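Local coordinates for protein NAD-dependent epimerase/dehydratase (PDB 6DNT) that probably interconverts UDP-N-acetylglucosamine and its 4-epimer with the help of bound NAD, and also binds the bacterial cell-wall intermediate UDP-N-acetylmuramic acid, at residues A[189-192]-A[193-197]; A[225-228]-A[229-233]; A[327-330]-A[331-335]. All coordinates share one frame; numbering follows the deposited sequence. Where two conformers were deposited one is given.

Interaction 1 (A[189-192]-A[193-197]); sequences KSFH and ESYGL
K189 and E193, one helical turn apart, form a salt bridge at the C-terminal end of helix 176-195. From CB the lysine chain runs to CG, anti to the backbone N (chi1 171°), and bends at chi2. CD passes 4.0 Å from E193 OE2, CE closes on the same oxygen, and NZ reaches E193 OE2 at 2.8 Å, from above the carboxylate plane. Further round the helix, the edge of Y195 is turned onto the face of F191 in a T-shaped stack, centroids 4.8 Å apart and planes at 74°, with Y195 CE2 over the centre of the F191 ring. F191 itself is buried against helix 122-142. The hydroxyl of Y195 is held by V119 O of the second subunit, and S194 OG has C174 O of that subunit as its strongest partner. At G196 the chain leaves the helix. This residue, with positive phi, donates N to H192 O at 3.0 Å, and L197 N makes a weak bond to F191 O. H192 ND1 then donates, in its ring plane, to L197 O at 3.1 Å. A glycine with positive phi ending a helix is typical of helix C-capping, here where the Rossmann-type domain meets its dimer mate.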
# COMPACT_ATOMS: atom_id res chain seq x y z
N LYS A 189 3.78 8.91 -2.98
CA LYS A 189 2.79 9.78 -3.62
C LYS A 189 2.10 10.66 -2.57
O LYS A 189 2.03 11.90 -2.72
CB LYS A 189 1.78 8.95 -4.43
CG LYS A 189 0.58 9.71 -4.97
CD LYS A 189 0.97 10.89 -5.85
CE LYS A 189 -0.28 11.61 -6.34
NZ LYS A 189 0.08 12.64 -7.35
N SER A 190 1.65 10.06 -1.47
CA SER A 190 0.95 10.81 -0.44
C SER A 190 1.86 11.83 0.25
O SER A 190 1.38 12.90 0.67
CB SER A 190 0.30 9.89 0.58
OG SER A 190 1.21 9.36 1.53
N PHE A 191 3.14 11.51 0.39
CA PHE A 191 4.10 12.44 1.01
C PHE A 191 4.43 13.61 0.06
O PHE A 191 4.69 14.72 0.54
CB PHE A 191 5.36 11.71 1.47
CG PHE A 191 5.26 11.14 2.86
CD1 PHE A 191 4.15 10.41 3.26
CD2 PHE A 191 6.30 11.32 3.77
CE1 PHE A 191 4.07 9.89 4.55
CE2 PHE A 191 6.21 10.82 5.06
CZ PHE A 191 5.09 10.09 5.44
N HIS A 192 4.42 13.36 -1.25
CA HIS A 192 4.56 14.43 -2.22
C HIS A 192 3.39 15.41 -2.09
O HIS A 192 3.59 16.62 -2.00
CB HIS A 192 4.69 13.89 -3.63
CG HIS A 192 4.83 14.96 -4.67
ND1 HIS A 192 6.02 15.62 -4.89
CD2 HIS A 192 3.93 15.49 -5.53
CE1 HIS A 192 5.84 16.52 -5.85
NE2 HIS A 192 4.59 16.45 -6.25
N GLU A 193 2.18 14.87 -2.02
CA GLU A 193 0.99 15.72 -1.92
C GLU A 193 0.90 16.42 -0.58
O GLU A 193 0.54 17.60 -0.54
CB GLU A 193 -0.29 14.92 -2.19
CG GLU A 193 -0.36 14.26 -3.57
CD GLU A 193 -0.11 15.21 -4.73
OE1 GLU A 193 -0.58 16.36 -4.67
OE2 GLU A 193 0.58 14.82 -5.69
N SER A 194 1.23 15.73 0.51
CA SER A 194 1.00 16.25 1.87
C SER A 194 2.10 17.19 2.34
O SER A 194 1.83 18.13 3.12
CB SER A 194 0.85 15.12 2.89
OG SER A 194 -0.33 14.39 2.68
N TYR A 195 3.34 16.89 1.95
CA TYR A 195 4.53 17.58 2.49
C TYR A 195 5.47 18.17 1.43
O TYR A 195 6.46 18.81 1.79
CB TYR A 195 5.35 16.63 3.37
CG TYR A 195 4.55 15.81 4.35
CD1 TYR A 195 3.89 16.40 5.42
CD2 TYR A 195 4.47 14.42 4.22
CE1 TYR A 195 3.16 15.64 6.32
CE2 TYR A 195 3.75 13.66 5.10
CZ TYR A 195 3.09 14.27 6.15
OH TYR A 195 2.39 13.50 7.04
N GLY A 196 5.20 17.93 0.15
CA GLY A 196 6.07 18.38 -0.91
C GLY A 196 7.36 17.61 -1.06
O GLY A 196 8.32 18.12 -1.62
N LEU A 197 7.40 16.36 -0.60
CA LEU A 197 8.60 15.54 -0.74
C LEU A 197 8.72 15.05 -2.18
O LEU A 197 7.80 14.45 -2.70
CB LEU A 197 8.55 14.35 0.22
CG LEU A 197 9.74 13.39 0.20
CD1 LEU A 197 11.01 14.11 0.62
CD2 LEU A 197 9.48 12.20 1.12

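Interaction 2 (A[225-228]-A[229-233])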
# COMPACT_ATOMS: atom_id res chain seq x y z
N PHE A 225 22.79 -20.33 -12.32
CA PHE A 225 23.38 -20.93 -13.55
C PHE A 225 24.91 -20.83 -13.51
O PHE A 225 25.61 -21.83 -13.69
CB PHE A 225 22.85 -20.27 -14.81
CG PHE A 225 21.48 -20.76 -15.24
CD1 PHE A 225 20.71 -21.63 -14.45
CD2 PHE A 225 20.95 -20.31 -16.43
CE1 PHE A 225 19.47 -22.07 -14.88
CE2 PHE A 225 19.70 -20.73 -16.85
CZ PHE A 225 18.96 -21.61 -16.08
N ILE A 226 25.41 -19.64 -13.19
CA ILE A 226 26.86 -19.44 -13.17
C ILE A 226 27.52 -20.28 -12.07
O ILE A 226 28.53 -20.98 -12.33
CB ILE A 226 27.24 -17.95 -13.02
CG1 ILE A 226 26.81 -17.17 -14.27
CG2 ILE A 226 28.73 -17.79 -12.76
CD1 ILE A 226 26.87 -15.67 -14.13
N SER A 227 26.97 -20.21 -10.86
CA SER A 227 27.53 -20.92 -9.72
C SER A 227 27.55 -22.42 -9.99
O SER A 227 28.59 -23.06 -9.81
CB SER A 227 26.75 -20.61 -8.45
OG SER A 227 27.40 -21.16 -7.31
N ALA A 228 26.44 -22.97 -10.48
CA ALA A 228 26.35 -24.40 -10.78
C ALA A 228 27.46 -24.82 -11.74
O ALA A 228 28.21 -25.75 -11.45
CB ALA A 228 24.99 -24.75 -11.35
N ILE A 229 27.57 -24.11 -12.85
CA ILE A 229 28.54 -24.45 -13.89
C ILE A 229 29.96 -24.34 -13.34
O ILE A 229 30.77 -25.25 -13.55
CB ILE A 229 28.34 -23.60 -15.16
CG1 ILE A 229 27.04 -23.98 -15.87
CG2 ILE A 229 29.53 -23.75 -16.12
CD1 ILE A 229 26.59 -22.97 -16.91
N LEU A 230 30.25 -23.29 -12.57
CA LEU A 230 31.59 -23.16 -11.97
C LEU A 230 31.94 -24.24 -10.96
O LEU A 230 33.12 -24.60 -10.80
CB LEU A 230 31.77 -21.77 -11.32
CG LEU A 230 31.84 -20.59 -12.27
CD1 LEU A 230 31.83 -19.29 -11.48
CD2 LEU A 230 33.05 -20.64 -13.19
N ASN A 231 30.92 -24.75 -10.27
CA ASN A 231 31.07 -25.86 -9.33
C ASN A 231 30.99 -27.23 -10.00
O ASN A 231 31.05 -28.24 -9.29
CB ASN A 231 30.01 -25.78 -8.23
CG ASN A 231 30.33 -24.73 -7.18
OD1 ASN A 231 31.49 -24.55 -6.77
ND2 ASN A 231 29.30 -24.07 -6.69
N GLY A 232 30.86 -27.28 -11.32
CA GLY A 232 30.84 -28.54 -12.07
C GLY A 232 29.55 -29.32 -11.91
O GLY A 232 29.57 -30.55 -11.99
N GLU A 233 28.44 -28.61 -11.70
CA GLU A 233 27.13 -29.24 -11.49
C GLU A 233 26.12 -28.75 -12.50
O GLU A 233 26.19 -27.61 -12.94
CB GLU A 233 26.64 -29.00 -10.06
CG GLU A 233 27.55 -29.65 -9.04
CD GLU A 233 27.01 -29.67 -7.63
OE1 GLU A 233 26.24 -28.74 -7.27
OE2 GLU A 233 27.37 -30.62 -6.88
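A228 O accepts the backbone N of E233 at 2.9 Å, and this 6→1 bond closes the C-terminal end of helix 221-230. It is nearly straight at the hydrogen (166°), yet the donor lies well above the carbonyl plane. Ahead of it the regular helical bonds run on: I229 N to F225 O, L230 N to I226 O at 2.9 Å, and N231 N to S227 O. G232, whose phi is positive, turns its own N back to I229 O at 3.0 Å. The two bonds reaching back into the last turn, from E233 to A228 and from G232 to I229, with G232 in the positive-phi position, make a Schellman motif, which takes the chain out of the helix toward the strand 236-238. The side chain of N231 starts out against the backbone of the preceding turn, its CB 3.5 Å from S227 O. Next to this pair round the helix, I226 and L230 run side by side and point the same way. I226 CG2, anti to the backbone N, meets L230 CD1 at 3.7 Å. CG of L230 also lies 3.3 Å from I226 O. This pair faces helix 328-341: I226 packs on V336, and L230 on F339 and I340. F225 and I229 turn to other neighbours. F225 is buried among I279, L282 and I286 of helix 279-289, with its side chain about 4 Å from the bound UDP-N-acetylmuramic acid, while I229, its CG1 3.4 Å from F225 O, rests on L290 and S292.

Interaction 3 (A[327-330]-A[331-335])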
# COMPACT_ATOMS: atom_id res chain seq x y z
N LYS A 327 24.92 -5.18 -24.88
CA LYS A 327 26.07 -5.46 -24.01
C LYS A 327 25.86 -6.65 -23.08
O LYS A 327 26.60 -6.83 -22.13
CB LYS A 327 26.41 -4.20 -23.20
CG LYS A 327 26.99 -3.06 -24.01
CD LYS A 327 28.44 -3.30 -24.37
CE LYS A 327 29.08 -2.08 -25.03
NZ LYS A 327 30.55 -2.05 -24.79
N PHE A 328 24.88 -7.50 -23.37
CA PHE A 328 24.55 -8.61 -22.45
C PHE A 328 25.71 -9.57 -22.22
O PHE A 328 26.02 -9.92 -21.09
CB PHE A 328 23.31 -9.36 -22.93
CG PHE A 328 22.78 -10.36 -21.95
CD1 PHE A 328 22.44 -9.97 -20.66
CD2 PHE A 328 22.60 -11.69 -22.31
CE1 PHE A 328 21.94 -10.88 -19.75
CE2 PHE A 328 22.08 -12.61 -21.40
CZ PHE A 328 21.75 -12.20 -20.11
N GLU A 329 26.37 -9.99 -23.30
CA GLU A 329 27.50 -10.90 -23.16
C GLU A 329 28.63 -10.28 -22.34
O GLU A 329 29.19 -10.93 -21.47
CB GLU A 329 27.99 -11.37 -24.54
CG GLU A 329 29.02 -12.49 -24.48
CD GLU A 329 29.66 -12.77 -25.83
OE1 GLU A 329 28.92 -12.82 -26.84
OE2 GLU A 329 30.90 -12.94 -25.88
N GLU A 330 28.95 -9.01 -22.61
CA GLU A 330 29.98 -8.30 -21.86
C GLU A 330 29.64 -8.24 -20.37
O GLU A 330 30.49 -8.49 -19.51
CB GLU A 330 30.20 -6.89 -22.42
CG GLU A 330 31.42 -6.18 -21.84
CD GLU A 330 31.89 -4.97 -22.63
OE1 GLU A 330 31.30 -4.63 -23.68
OE2 GLU A 330 32.87 -4.33 -22.19
N GLN A 331 28.38 -7.94 -20.07
CA GLN A 331 27.90 -7.89 -18.68
C GLN A 331 27.94 -9.25 -18.00
O GLN A 331 28.35 -9.37 -16.84
CB GLN A 331 26.49 -7.32 -18.62
CG GLN A 331 26.44 -5.85 -19.05
CD GLN A 331 25.06 -5.39 -19.44
OE1 GLN A 331 24.11 -6.17 -19.45
NE2 GLN A 331 24.94 -4.11 -19.77
N LEU A 332 27.55 -10.29 -18.74
CA LEU A 332 27.67 -11.65 -18.23
C LEU A 332 29.13 -12.05 -18.00
O LEU A 332 29.43 -12.68 -17.01
CB LEU A 332 26.99 -12.66 -19.17
CG LEU A 332 25.47 -12.73 -19.17
CD1 LEU A 332 25.04 -13.73 -20.23
CD2 LEU A 332 24.95 -13.13 -17.79
N ARG A 333 30.03 -11.64 -18.89
CA ARG A 333 31.46 -11.93 -18.68
C ARG A 333 31.99 -11.29 -17.40
O ARG A 333 32.68 -11.93 -16.62
CB ARG A 333 32.29 -11.53 -19.92
CG ARG A 333 32.08 -12.48 -21.08
CD ARG A 333 32.93 -12.15 -22.31
NE ARG A 333 32.55 -13.02 -23.43
CZ ARG A 333 32.89 -14.31 -23.55
NH1 ARG A 333 33.62 -14.94 -22.63
NH2 ARG A 333 32.46 -14.99 -24.61
N GLU A 334 31.61 -10.05 -17.15
CA GLU A 334 31.97 -9.35 -15.92
C GLU A 334 31.40 -10.04 -14.68
O GLU A 334 32.06 -10.15 -13.65
CB GLU A 334 31.49 -7.89 -16.01
CG GLU A 334 32.16 -6.93 -15.04
CD GLU A 334 32.03 -5.48 -15.50
OE1 GLU A 334 32.96 -5.00 -16.18
OE2 GLU A 334 31.00 -4.83 -15.20
N THR A 335 30.17 -10.54 -14.79
CA THR A 335 29.52 -11.27 -13.70
C THR A 335 30.23 -12.59 -13.41
O THR A 335 30.52 -12.92 -12.27
CB THR A 335 28.03 -11.50 -14.06
OG1 THR A 335 27.42 -10.23 -14.33
CG2 THR A 335 27.29 -12.21 -12.94
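Q331 begins the second turn of helix 328-341 by donating its backbone N to O of the N-cap residue K327 at 2.9 Å. Its extended side chain runs back past that carbonyl, CG lying 3.2 Å from K327 O and NE2 near K327 CB, while OE1 sits at the edge of the F328 ring. Next, L332 repeats the backbone bond to F328 O and lays CD1 over one face of the phenylalanine in a CH-pi contact, 3.8 Å from the ring centroid and offset toward CE2. F328 swings toward it because CG stands anti to the backbone N (chi1 -171°); its ring also meets that of F208 at a steep angle. R333 runs alongside E329 and grips it side-on. NE at 3.0 Å and NH2 at 2.9 Å both donate to E329 OE2 in the guanidinium plane. OE2 offers its anti lone pair to NE, while NH2 approaches from above the carboxylate plane, carboxylate and guanidinium planes being 65° apart. E334 N bonds to E330 O, but its carboxylate is taken by Y249 and K251. Finally T335 OG1 joins T335 N on Q331 O, from the opposite face of its plane. Within the first turn, K327 NZ pairs with E330 OE1 at 2.9 Å. The acidic residues E329 and E330 near the N-terminal end of the helix would probably interact favourably with its dipole, and each also has a basic partner.

Interactions 2 and 3 adjoin: their centres are about 17 Å apart, and I226 CD1 of 225-228 packs on T335 CG2 of 331-335 at 3.7 Å, bringing helices 221-230 and 328-341 together beside helix 279-289. L282 of that helix is shared, touched by both F225 and F328. Of the three, interaction 2 comes closest to the bound UDP-N-acetylmuramic acid, whereas the side chain of F328 in interaction 3 remains about 11 Å from the ligand and about 13 Å from NAD. Interaction 1 lies on the opposite side of the chain's centre, its centre about 47 Å from that of interaction 2 and about 39 Å from that of interaction 3; it faces the second subunit, away from the nucleotide, sugar and zinc sites.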